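Local coordinates for virulence protein vsdE (Salmonella enterica, PDB 5LQ6) that is a cysteine hydrolase, a Salmonella effector that suppresses host immune responses and contributes to bacterial virulence, at residues A[111-114]-A[118-121]; A[80-85]-A[92-97]; A[153-158]-A[163-168]; A[137-142]-A[146-151]. The protein carries 4 engineered substitutions. All blocks are in the same frame, centred on the assembly; numbering follows the deposited sequence. Where two conformers were deposited one is given.

Contact 1. Residues A[111-114]-A[118-121]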
loop_
_atom_site.group_PDB
_atom_site.type_symbol
_atom_site.label_atom_id
_atom_site.label_comp_id
_atom_site.label_asym_id
_atom_site.label_seq_id
_atom_site.Cartn_x
_atom_site.Cartn_y
_atom_site.Cartn_z
ATOM N N VAL A 111 -2.084 -11.630 2.787
ATOM C CA VAL A 111 -2.013 -10.426 3.586
ATOM C C VAL A 111 -3.350 -9.691 3.586
ATOM O O VAL A 111 -3.810 -9.224 4.637
ATOM C CB VAL A 111 -0.849 -9.482 3.122
ATOM C CG1 VAL A 111 -0.919 -8.098 3.734
ATOM C CG2 VAL A 111 0.502 -10.153 3.369
ATOM N N ASP A 112 -3.998 -9.575 2.436
ATOM C CA ASP A 112 -5.247 -8.884 2.354
ATOM C C ASP A 112 -6.355 -9.625 3.152
ATOM O O ASP A 112 -7.162 -9.009 3.830
ATOM C CB ASP A 112 -5.729 -8.760 0.892
ATOM C CG ASP A 112 -5.061 -7.663 0.121
ATOM O OD1 ASP A 112 -4.232 -6.846 0.674
ATOM O OD2 ASP A 112 -5.421 -7.580 -1.118
ATOM N N LYS A 113 -6.363 -10.957 3.040
ATOM C CA LYS A 113 -7.351 -11.737 3.769
ATOM C C LYS A 113 -7.224 -11.491 5.280
ATOM O O LYS A 113 -8.215 -11.361 5.981
ATOM C CB LYS A 113 -7.217 -13.211 3.427
ATOM C CG LYS A 113 -7.866 -13.567 2.111
ATOM C CD LYS A 113 -7.674 -15.022 1.714
ATOM C CE LYS A 113 -8.273 -15.241 0.349
ATOM N NZ LYS A 113 -8.217 -16.682 -0.001
ATOM N N ILE A 114 -5.985 -11.397 5.769
ATOM C CA ILE A 114 -5.789 -11.168 7.215
ATOM C C ILE A 114 -6.174 -9.737 7.611
ATOM O O ILE A 114 -6.918 -9.539 8.528
ATOM C CB ILE A 114 -4.336 -11.451 7.611
ATOM C CG1 ILE A 114 -4.049 -12.945 7.396
ATOM C CG2 ILE A 114 -4.058 -10.956 9.038
ATOM C CD1 ILE A 114 -2.617 -13.312 7.672
ATOM N N HIS A 118 -10.683 -9.939 3.156
ATOM C CA HIS A 118 -10.902 -10.421 1.796
ATOM C C HIS A 118 -9.816 -9.868 0.926
ATOM O O HIS A 118 -9.158 -8.880 1.301
ATOM C CB HIS A 118 -12.298 -9.979 1.279
ATOM C CG HIS A 118 -12.524 -8.511 1.318
ATOM N ND1 HIS A 118 -13.217 -7.884 2.333
ATOM C CD2 HIS A 118 -12.174 -7.537 0.450
ATOM C CE1 HIS A 118 -13.235 -6.579 2.105
ATOM N NE2 HIS A 118 -12.639 -6.349 0.955
ATOM N N GLU A 119 -9.602 -10.508 -0.224
ATOM C CA GLU A 119 -8.700 -9.966 -1.251
ATOM C C GLU A 119 -9.270 -8.677 -1.786
ATOM O O GLU A 119 -10.466 -8.574 -1.980
ATOM C CB GLU A 119 -8.517 -10.932 -2.419
ATOM C CG GLU A 119 -8.075 -12.306 -2.015
ATOM C CD GLU A 119 -7.668 -13.155 -3.211
ATOM O OE1 GLU A 119 -7.055 -12.603 -4.170
ATOM O OE2 GLU A 119 -7.924 -14.378 -3.156
ATOM N N LEU A 120 -8.433 -7.664 -1.974
ATOM C CA LEU A 120 -8.911 -6.388 -2.506
ATOM C C LEU A 120 -9.022 -6.503 -4.037
ATOM O O LEU A 120 -8.221 -7.142 -4.664
ATOM C CB LEU A 120 -7.951 -5.253 -2.131
ATOM C CG LEU A 120 -7.642 -5.077 -0.655
ATOM C CD1 LEU A 120 -6.719 -3.882 -0.446
ATOM C CD2 LEU A 120 -8.951 -4.954 0.145
ATOM N N ASN A 121 -10.062 -5.950 -4.599
ATOM C CA ASN A 121 -10.249 -6.099 -6.060
ATOM C C ASN A 121 -9.210 -5.206 -6.755
ATOM O O ASN A 121 -8.918 -4.111 -6.299
ATOM C CB ASN A 121 -11.660 -5.720 -6.523
ATOM C CG ASN A 121 -12.063 -4.326 -6.075
ATOM O OD1 ASN A 121 -11.618 -3.860 -5.035
ATOM N ND2 ASN A 121 -12.905 -3.662 -6.849
#
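Asp112 and Leu120 meet where the chain leaves helix 108-116 and doubles back along the helix's last turns, so that residues 118-120 form a loop folded against the helix they follow. Hydrogen bonding across it rests on one carboxylate: Leu120 N donates to Asp112 OD2 at 3.1 Å, in a nearly straight bond (168°) that reaches the oxygen from above the carboxylate plane rather than within it. The other oxygen, OD1, is bridged to Arg212, so the acid ties the loop to strand 209-212 as well. Van der Waals contact accompanies the bond. The Leu120 side chain crosses that of Asp112 at about a right angle, with Leu120 CG 3.4 Å from Asp112 OD2. Charge pairing is looser. Lys113 and Glu119, both exposed, run side by side in the same direction, their extended chains bringing Lys113 CE to 3.6 Å from Glu119 OE2, while the salt bridge from Lys113 NZ to that oxygen is long, at 3.9 Å. At the turn the backbones come close without bonding: His118 N is buried with no partner in the model, and Asp112 O and His118 O, both acceptors, are 3.2 Å apart.

Contact 2. Residues A[80-85]-A[92-97]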
loop_
_atom_site.group_PDB
_atom_site.type_symbol
_atom_site.label_atom_id
_atom_site.label_comp_id
_atom_site.label_asym_id
_atom_site.label_seq_id
_atom_site.Cartn_x
_atom_site.Cartn_y
_atom_site.Cartn_z
ATOM N N SER A 80 2.766 -2.009 2.957
ATOM C CA SER A 80 1.816 -1.249 2.160
ATOM C C SER A 80 0.388 -1.491 2.572
ATOM O O SER A 80 -0.447 -0.603 2.522
ATOM C CB SER A 80 2.005 -1.568 0.690
ATOM O OG SER A 80 3.298 -1.254 0.216
ATOM N N ALA A 81 0.076 -2.737 2.980
ATOM C CA ALA A 81 -1.256 -3.059 3.454
ATOM C C ALA A 81 -1.549 -2.412 4.805
ATOM O O ALA A 81 -2.632 -1.853 5.017
ATOM C CB ALA A 81 -1.383 -4.566 3.550
ATOM N N CYS A 82 -0.593 -2.422 5.690
ATOM C CA CYS A 82 -0.670 -1.722 6.981
ATOM C C CYS A 82 -0.956 -0.235 6.769
ATOM O O CYS A 82 -1.826 0.360 7.362
ATOM C CB CYS A 82 0.615 -1.855 7.771
ATOM S SG CYS A 82 0.860 -3.471 8.545
ATOM N N LEU A 83 -0.164 0.371 5.881
ATOM C CA LEU A 83 -0.343 1.791 5.627
ATOM C C LEU A 83 -1.700 2.061 5.044
ATOM O O LEU A 83 -2.359 3.037 5.380
ATOM C CB LEU A 83 0.774 2.290 4.699
ATOM C CG LEU A 83 0.764 3.774 4.382
ATOM C CD1 LEU A 83 0.771 4.607 5.657
ATOM C CD2 LEU A 83 1.956 4.129 3.488
ATOM N N HIS A 84 -2.145 1.246 4.078
ATOM C CA HIS A 84 -3.472 1.415 3.500
ATOM C C HIS A 84 -4.597 1.362 4.527
ATOM O O HIS A 84 -5.552 2.130 4.490
ATOM C CB HIS A 84 -3.664 0.383 2.397
ATOM C CG HIS A 84 -4.883 0.572 1.570
ATOM N ND1 HIS A 84 -4.991 1.565 0.626
ATOM C CD2 HIS A 84 -6.021 -0.142 1.475
ATOM C CE1 HIS A 84 -6.165 1.505 0.048
ATOM N NE2 HIS A 84 -6.810 0.460 0.524
ATOM N N TYR A 85 -4.481 0.383 5.401
ATOM C CA TYR A 85 -5.427 0.254 6.494
ATOM C C TYR A 85 -5.437 1.483 7.403
ATOM O O TYR A 85 -6.507 1.987 7.739
ATOM C CB TYR A 85 -5.101 -0.996 7.302
ATOM C CG TYR A 85 -5.967 -1.282 8.516
ATOM C CD1 TYR A 85 -5.710 -0.717 9.727
ATOM C CD2 TYR A 85 -7.037 -2.126 8.382
ATOM C CE1 TYR A 85 -6.511 -1.036 10.837
ATOM C CE2 TYR A 85 -7.832 -2.473 9.488
ATOM C CZ TYR A 85 -7.542 -1.885 10.690
ATOM O OH TYR A 85 -8.351 -2.177 11.831
ATOM N N ASP A 92 -3.027 5.696 13.188
ATOM C CA ASP A 92 -1.833 4.872 13.209
ATOM C C ASP A 92 -2.080 3.622 14.042
ATOM O O ASP A 92 -1.874 3.637 15.249
ATOM C CB ASP A 92 -0.589 5.605 13.725
ATOM C CG ASP A 92 -0.064 6.641 12.758
ATOM O OD1 ASP A 92 -0.168 6.456 11.520
ATOM O OD2 ASP A 92 0.495 7.669 13.211
ATOM N N ILE A 93 -2.554 2.559 13.419
ATOM C CA ILE A 93 -2.980 1.297 14.133
ATOM C C ILE A 93 -2.047 0.164 13.884
ATOM O O ILE A 93 -1.509 -0.428 14.803
ATOM C CB ILE A 93 -4.411 0.920 13.780
ATOM C CG1 ILE A 93 -5.372 2.024 14.194
ATOM C CG2 ILE A 93 -4.791 -0.447 14.396
ATOM C CD1 ILE A 93 -6.736 1.914 13.591
ATOM N N LEU A 94 -1.799 -0.175 12.598
ATOM C CA LEU A 94 -0.953 -1.280 12.239
ATOM C C LEU A 94 0.459 -0.873 11.890
ATOM O O LEU A 94 0.666 0.178 11.270
ATOM C CB LEU A 94 -1.557 -2.022 11.052
ATOM C CG LEU A 94 -2.983 -2.514 11.142
ATOM C CD1 LEU A 94 -3.331 -3.292 9.887
ATOM C CD2 LEU A 94 -3.174 -3.435 12.351
ATOM N N SER A 95 1.437 -1.685 12.268
ATOM C CA SER A 95 2.810 -1.470 11.901
ATOM C C SER A 95 3.533 -2.796 11.835
ATOM O O SER A 95 3.006 -3.809 12.319
ATOM C CB SER A 95 3.501 -0.491 12.848
ATOM O OG SER A 95 3.581 -1.016 14.169
ATOM N N SER A 96 4.689 -2.806 11.194
ATOM C CA SER A 96 5.529 -3.956 11.141
ATOM C C SER A 96 6.708 -3.756 12.110
ATOM O O SER A 96 7.332 -2.678 12.153
ATOM C CB SER A 96 6.024 -4.212 9.740
ATOM O OG SER A 96 6.944 -5.291 9.756
ATOM N N LYS A 97 6.966 -4.779 12.918
ATOM C CA LYS A 97 8.164 -4.808 13.777
ATOM C C LYS A 97 9.060 -5.956 13.361
ATOM O O LYS A 97 9.651 -5.916 12.286
ATOM C CB LYS A 97 7.768 -4.908 15.242
ATOM C CG LYS A 97 7.094 -6.211 15.641
ATOM C CD LYS A 97 6.540 -6.108 17.050
ATOM C CE LYS A 97 5.441 -7.127 17.315
ATOM N NZ LYS A 97 4.913 -6.975 18.709
#
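Leu94 lies under the Tyr85 ring and beside Cys82, which makes it the central side chain between helix 76-89 and the short strand 94-96. Residues 80-85 run nearly antiparallel to residues 94-96, at 160°, the axes approaching to 7.4 Å. Packing is tight around this leucine. Its CD1 methyl sits over one face of the tyrosine as a CH-pi contact, 3.9 Å from the ring centroid but displaced toward the rim, and approaches Tyr85 CD1 to 3.5 Å. Tyr85 chi1 of 179° swings the ring out beside its own carbonyl carbon and across the leucine at about a right angle. One turn earlier on the helix, Cys82 SG touches Leu94 CB at 3.8 Å. The contact thins toward the partly exposed residues flanking Leu94. Ile93 offers CG2 to the edge of the Tyr85 ring, 4.0 Å from CE1, while Ser95 points its side chain away and comes near Cys82 SG chiefly through its backbone N. Polar groups are served from outside the pair: Tyr85 OH is hydrogen-bonded to Ser11 OG, and Leu94 O accepts from Asn86 ND2. Strand 39-41 pairs with strand 94-96 and adds Ile41 against Leu94, while Ile115 of helix 108-116 touches both Leu94 and Tyr85.

Contact 3. Residues A[153-158]-A[163-168]. Engineered in segment 163-168: Ser163 (natural residue Cys).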
loop_
_atom_site.group_PDB
_atom_site.type_symbol
_atom_site.label_atom_id
_atom_site.label_comp_id
_atom_site.label_asym_id
_atom_site.label_seq_id
_atom_site.Cartn_x
_atom_site.Cartn_y
_atom_site.Cartn_z
ATOM N N GLU A 153 5.395 -5.204 -11.075
ATOM C CA GLU A 153 6.103 -6.430 -11.343
ATOM C C GLU A 153 7.598 -6.366 -11.463
ATOM O O GLU A 153 8.278 -7.327 -11.136
ATOM C CB GLU A 153 5.504 -7.098 -12.576
ATOM C CG GLU A 153 4.178 -7.776 -12.227
ATOM C CD GLU A 153 4.324 -9.218 -11.772
ATOM O OE1 GLU A 153 5.309 -9.539 -11.046
ATOM O OE2 GLU A 153 3.444 -10.027 -12.158
ATOM N N ASN A 154 8.119 -5.301 -11.976
ATOM C CA ASN A 154 9.566 -5.261 -12.294
ATOM C C ASN A 154 10.226 -4.045 -11.706
ATOM O O ASN A 154 10.988 -3.319 -12.330
ATOM C CB ASN A 154 9.745 -5.329 -13.821
ATOM C CG ASN A 154 9.547 -6.757 -14.369
ATOM O OD1 ASN A 154 10.115 -7.704 -13.858
ATOM N ND2 ASN A 154 8.741 -6.889 -15.389
ATOM N N TYR A 155 9.924 -3.828 -10.434
ATOM C CA TYR A 155 10.576 -2.765 -9.669
ATOM C C TYR A 155 12.057 -3.115 -9.430
ATOM O O TYR A 155 12.341 -4.227 -9.031
ATOM C CB TYR A 155 9.872 -2.638 -8.318
ATOM C CG TYR A 155 10.451 -1.619 -7.344
ATOM C CD1 TYR A 155 10.100 -0.292 -7.392
ATOM C CD2 TYR A 155 11.372 -2.020 -6.358
ATOM C CE1 TYR A 155 10.626 0.623 -6.472
ATOM C CE2 TYR A 155 11.924 -1.136 -5.464
ATOM C CZ TYR A 155 11.554 0.184 -5.518
ATOM O OH TYR A 155 12.100 1.106 -4.626
ATOM N N ILE A 156 12.969 -2.165 -9.659
ATOM C CA ILE A 156 14.400 -2.440 -9.489
ATOM C C ILE A 156 14.779 -2.192 -8.034
ATOM O O ILE A 156 14.918 -1.022 -7.594
ATOM C CB ILE A 156 15.199 -1.608 -10.497
ATOM C CG1 ILE A 156 14.744 -1.897 -11.926
ATOM C CG2 ILE A 156 16.699 -1.815 -10.261
ATOM C CD1 ILE A 156 15.243 -0.869 -12.898
ATOM N N ALA A 157 14.911 -3.246 -7.241
ATOM C CA ALA A 157 15.314 -3.154 -5.870
ATOM C C ALA A 157 16.849 -3.227 -5.804
ATOM O O ALA A 157 17.479 -3.869 -6.693
ATOM C CB ALA A 157 14.691 -4.241 -5.065
ATOM N N PRO A 158 17.428 -2.665 -4.760
ATOM C CA PRO A 158 18.898 -2.758 -4.664
ATOM C C PRO A 158 19.378 -4.180 -4.615
ATOM O O PRO A 158 18.739 -5.027 -3.960
ATOM C CB PRO A 158 19.218 -1.999 -3.369
ATOM C CG PRO A 158 18.056 -1.020 -3.256
ATOM C CD PRO A 158 16.876 -1.825 -3.667
ATOM N N SER A 163 11.921 -6.987 -9.485
ATOM C CA SER A 163 11.235 -7.797 -8.546
ATOM C C SER A 163 9.825 -7.212 -8.275
ATOM O O SER A 163 9.565 -6.059 -8.563
ATOM C CB SER A 163 11.996 -7.904 -7.220
ATOM O OG SER A 163 12.529 -6.649 -6.868
ATOM N N ARG A 164 8.970 -8.016 -7.682
ATOM C CA ARG A 164 7.639 -7.574 -7.297
ATOM C C ARG A 164 7.794 -6.613 -6.140
ATOM O O ARG A 164 8.535 -6.880 -5.188
ATOM C CB ARG A 164 6.810 -8.759 -6.834
ATOM C CG ARG A 164 5.577 -8.362 -6.006
ATOM C CD ARG A 164 4.305 -8.246 -6.761
ATOM N NE ARG A 164 3.228 -7.759 -5.877
ATOM C CZ ARG A 164 2.601 -8.473 -4.938
ATOM N NH1 ARG A 164 2.971 -9.721 -4.632
ATOM N NH2 ARG A 164 1.580 -7.943 -4.296
ATOM N N HIS A 165 7.066 -5.509 -6.194
ATOM C CA HIS A 165 7.122 -4.532 -5.127
ATOM C C HIS A 165 5.772 -3.882 -4.976
ATOM O O HIS A 165 5.209 -3.410 -5.967
ATOM C CB HIS A 165 8.159 -3.498 -5.449
ATOM C CG HIS A 165 8.408 -2.508 -4.365
ATOM N ND1 HIS A 165 8.700 -2.855 -3.072
ATOM C CD2 HIS A 165 8.444 -1.150 -4.396
ATOM C CE1 HIS A 165 8.931 -1.759 -2.362
ATOM N NE2 HIS A 165 8.770 -0.722 -3.137
ATOM N N ASP A 166 5.286 -3.799 -3.740
ATOM C CA ASP A 166 4.092 -3.037 -3.411
ATOM C C ASP A 166 4.460 -1.734 -2.725
ATOM O O ASP A 166 5.427 -1.651 -2.008
ATOM C CB ASP A 166 3.153 -3.800 -2.470
ATOM C CG ASP A 166 2.268 -4.833 -3.156
ATOM O OD1 ASP A 166 2.545 -5.192 -4.311
ATOM O OD2 ASP A 166 1.298 -5.276 -2.514
ATOM N N PHE A 167 3.655 -0.708 -3.000
ATOM C CA PHE A 167 3.775 0.604 -2.396
ATOM C C PHE A 167 2.397 1.269 -2.429
ATOM O O PHE A 167 1.404 0.604 -2.706
ATOM C CB PHE A 167 4.904 1.427 -3.017
ATOM C CG PHE A 167 4.825 1.568 -4.523
ATOM C CD1 PHE A 167 5.225 0.537 -5.326
ATOM C CD2 PHE A 167 4.310 2.717 -5.113
ATOM C CE1 PHE A 167 5.177 0.654 -6.705
ATOM C CE2 PHE A 167 4.249 2.828 -6.491
ATOM C CZ PHE A 167 4.656 1.792 -7.275
ATOM N N ASN A 168 2.318 2.525 -2.103
ATOM C CA ASN A 168 1.041 3.207 -1.903
ATOM C C ASN A 168 0.926 4.472 -2.720
ATOM O O ASN A 168 1.908 5.026 -3.203
ATOM C CB ASN A 168 0.802 3.542 -0.418
ATOM C CG ASN A 168 0.791 2.312 0.472
ATOM O OD1 ASN A 168 1.823 1.703 0.729
ATOM N ND2 ASN A 168 -0.396 1.950 0.927
#
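Nearly equal first torsions, 177° in Tyr155 and -174° in His165, send both rings the same way from neighbouring strands, each with CG opposite its backbone N, and lay them face to face. The centroids are 3.9 Å apart and the planes are inclined by 29°. His165 CD2 sits over the middle of the tyrosine, 3.3 Å above its plane, whereas Tyr155 CE2 lies toward the rim of the imidazole. The stack is close right back to the stems, where Tyr155 CB and His165 CB are 3.5 Å apart. Beside it, Tyr155 and the engineered Ser163 form an antiparallel hydrogen-bonded pair: Ser163 N donates to Tyr155 O at 2.8 Å, and a weak return bond joins Tyr155 N to Ser163 O at 2.9 Å. The chain turns a corner at Glu153 and Asn154, and beyond it backbone pairing resumes, His165 with Ala152. Farther along, Arg164 NH2 makes a salt bridge to Asp166 OD1 at 2.9 Å. The stack leaves His165 NE2 bonded to Asp185 OD2, with Cys76 against the same imidazole. This arrangement, on a beta hairpin beside helix 76-89, is consistent with the Cys-His-Asp triad of papain-like cysteine hydrolases, Tyr155 stacking on the probable catalytic histidine.

Contact 4. Residues A[137-142]-A[146-151]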
loop_
_atom_site.group_PDB
_atom_site.type_symbol
_atom_site.label_atom_id
_atom_site.label_comp_id
_atom_site.label_asym_id
_atom_site.label_seq_id
_atom_site.Cartn_x
_atom_site.Cartn_y
_atom_site.Cartn_z
ATOM N N LEU A 137 -5.973 9.511 -10.723
ATOM C CA LEU A 137 -6.647 10.835 -10.835
ATOM C C LEU A 137 -8.023 10.724 -11.407
ATOM O O LEU A 137 -8.932 11.464 -11.007
ATOM C CB LEU A 137 -5.795 11.815 -11.577
ATOM C CG LEU A 137 -4.535 12.276 -10.860
ATOM C CD1 LEU A 137 -3.592 13.000 -11.829
ATOM C CD2 LEU A 137 -4.859 13.074 -9.589
ATOM N N ASN A 138 -8.217 9.804 -12.327
ATOM C CA ASN A 138 -9.566 9.596 -12.877
ATOM C C ASN A 138 -10.532 9.024 -11.863
ATOM O O ASN A 138 -11.705 9.479 -11.752
ATOM C CB ASN A 138 -9.509 8.739 -14.120
ATOM C CG ASN A 138 -10.849 8.687 -14.862
ATOM O OD1 ASN A 138 -11.382 9.715 -15.271
ATOM N ND2 ASN A 138 -11.409 7.513 -14.970
ATOM N N ARG A 139 -10.108 8.015 -11.126
ATOM C CA ARG A 139 -10.932 7.475 -10.081
ATOM C C ARG A 139 -11.286 8.552 -9.031
ATOM O O ARG A 139 -12.441 8.612 -8.524
ATOM C CB ARG A 139 -10.313 6.262 -9.393
ATOM C CG ARG A 139 -10.190 5.032 -10.259
ATOM C CD ARG A 139 -9.717 3.866 -9.419
ATOM N NE ARG A 139 -9.168 2.766 -10.217
ATOM C CZ ARG A 139 -8.956 1.534 -9.751
ATOM N NH1 ARG A 139 -9.284 1.190 -8.502
ATOM N NH2 ARG A 139 -8.449 0.623 -10.555
ATOM N N TYR A 140 -10.345 9.426 -8.714
ATOM C CA TYR A 140 -10.634 10.480 -7.779
ATOM C C TYR A 140 -11.630 11.482 -8.380
ATOM O O TYR A 140 -12.523 11.940 -7.669
ATOM C CB TYR A 140 -9.343 11.220 -7.383
ATOM C CG TYR A 140 -9.525 12.282 -6.338
ATOM C CD1 TYR A 140 -9.618 11.991 -5.003
ATOM C CD2 TYR A 140 -9.666 13.612 -6.743
ATOM C CE1 TYR A 140 -9.832 12.977 -4.058
ATOM C CE2 TYR A 140 -9.834 14.575 -5.809
ATOM C CZ TYR A 140 -9.955 14.270 -4.494
ATOM O OH TYR A 140 -10.118 15.261 -3.551
ATOM N N ASP A 141 -11.423 11.816 -9.632
ATOM C CA ASP A 141 -12.317 12.771 -10.321
ATOM C C ASP A 141 -13.754 12.293 -10.314
ATOM O O ASP A 141 -14.669 13.108 -10.143
ATOM C CB ASP A 141 -11.823 13.002 -11.716
ATOM C CG ASP A 141 -12.533 14.150 -12.346
ATOM O OD1 ASP A 141 -12.361 15.283 -11.825
ATOM O OD2 ASP A 141 -13.232 13.850 -13.321
ATOM N N ILE A 142 -13.972 10.992 -10.477
ATOM C CA ILE A 142 -15.352 10.489 -10.626
ATOM C C ILE A 142 -15.966 10.084 -9.323
ATOM O O ILE A 142 -17.171 10.308 -9.128
ATOM C CB ILE A 142 -15.402 9.349 -11.653
ATOM C CG1 ILE A 142 -15.009 9.874 -13.022
ATOM C CG2 ILE A 142 -16.802 8.713 -11.692
ATOM C CD1 ILE A 142 -14.504 8.773 -13.922
ATOM N N SER A 146 -9.335 8.011 -3.014
ATOM C CA SER A 146 -8.105 8.762 -2.788
ATOM C C SER A 146 -6.931 7.972 -2.270
ATOM O O SER A 146 -5.869 8.547 -2.088
ATOM C CB SER A 146 -8.312 9.937 -1.861
ATOM O OG SER A 146 -8.798 9.452 -0.617
ATOM N N SER A 147 -7.085 6.688 -1.977
ATOM C CA SER A 147 -6.018 5.884 -1.422
ATOM C C SER A 147 -5.931 4.506 -2.040
ATOM O O SER A 147 -6.962 3.800 -2.166
ATOM C CB SER A 147 -6.229 5.766 0.078
ATOM O OG SER A 147 -5.212 4.940 0.666
ATOM N N PHE A 148 -4.734 4.103 -2.460
ATOM C CA PHE A 148 -4.545 2.907 -3.249
ATOM C C PHE A 148 -3.266 2.184 -2.872
ATOM O O PHE A 148 -2.323 2.803 -2.389
ATOM C CB PHE A 148 -4.497 3.229 -4.743
ATOM C CG PHE A 148 -5.680 4.029 -5.248
ATOM C CD1 PHE A 148 -5.688 5.410 -5.123
ATOM C CD2 PHE A 148 -6.798 3.352 -5.714
ATOM C CE1 PHE A 148 -6.798 6.130 -5.526
ATOM C CE2 PHE A 148 -7.911 4.100 -6.130
ATOM C CZ PHE A 148 -7.863 5.470 -6.001
ATOM N N ILE A 149 -3.238 0.883 -3.126
ATOM C CA ILE A 149 -2.017 0.088 -3.056
ATOM C C ILE A 149 -1.594 -0.207 -4.499
ATOM O O ILE A 149 -2.440 -0.627 -5.308
ATOM C CB ILE A 149 -2.140 -1.230 -2.278
ATOM C CG1 ILE A 149 -2.662 -0.983 -0.860
ATOM C CG2 ILE A 149 -0.822 -1.969 -2.227
ATOM C CD1 ILE A 149 -3.027 -2.274 -0.092
ATOM N N ILE A 150 -0.317 -0.003 -4.791
ATOM C CA ILE A 150 0.207 -0.262 -6.131
ATOM C C ILE A 150 1.053 -1.494 -6.075
ATOM O O ILE A 150 1.900 -1.633 -5.162
ATOM C CB ILE A 150 1.050 0.896 -6.650
ATOM C CG1 ILE A 150 0.407 2.248 -6.346
ATOM C CG2 ILE A 150 1.394 0.716 -8.123
ATOM C CD1 ILE A 150 -0.901 2.469 -6.974
ATOM N N SER A 151 0.907 -2.415 -7.011
ATOM C CA SER A 151 1.769 -3.590 -7.145
ATOM C C SER A 151 2.482 -3.493 -8.481
ATOM O O SER A 151 1.826 -3.362 -9.535
ATOM C CB SER A 151 0.933 -4.871 -7.088
ATOM O OG SER A 151 0.311 -5.042 -5.864
#
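Arg139 reaches out from helix 129-143 to Phe148 of strand 147-157, while one residue later Tyr140 turns the edge of its ring to Ser146. The two touches differ in orientation. The arginine chain, extended from CG to NE, crosses the phenylalanine obliquely, and it is the aliphatic CD that comes nearest, 3.8 Å from Phe148 CE2. Arg139 NH1 follows at 4.0 Å from that same ring carbon. The guanidinium plane stands almost perpendicular to the ring, at 85°, so the charged group does not lie flat on the aromatic. Tyr140 has chi1 of -176°, which carries its ring along the helix flank toward the start of the strand; there Ser146 CB meets the ring edge, close to the ring plane, 4.0 Å from Tyr140 CD1. The touch is made by the serine's methylene carbon. Phe148 and Ile150 both pack on Val211 of the adjoining strand, whereas Ser147 and Ile149 face helix 76-89, so helix 129-143 and helix 76-89 flank opposite sides of the sheet. A short turn joins helix and strand, and the two segments bury a modest 168 Å² between them. Polar groups look to other partners: Arg139 NE forms a salt bridge with Glu135 one helical turn back, and Tyr140 OH shares a hydrogen bond with Ser173 OG. The chemistry is therefore mostly that of carbon atoms in van der Waals contact, with the guanidinium only skirting the ring; the two segments make no direct polar bond with each other.

Overall arrangement
The four contacts meet around helix 76-89 and the antiparallel sheet. Contact 2 touches contact 1 through Ala81 CB and Val111 CG1, 3.6 Å apart, and contact 3 through Ser80 O and Asn168 ND2 at 3.0 Å, a probable hydrogen bond. His84 of contact 2 also packs on Ile149 of contact 4. Contacts 3 and 4 share strand 147-157, with centres about 19 Å apart, and are linked by Asp166 OD1 and Ser151 OG at 2.7 Å. Arg212 joins Asp112 of contact 1 to Asp166 of contact 3. Contact 3 holds His165 of the probable Cys76-His165-Asp185 site; a sodium ion lies about 6 Å from the Tyr155 side chain.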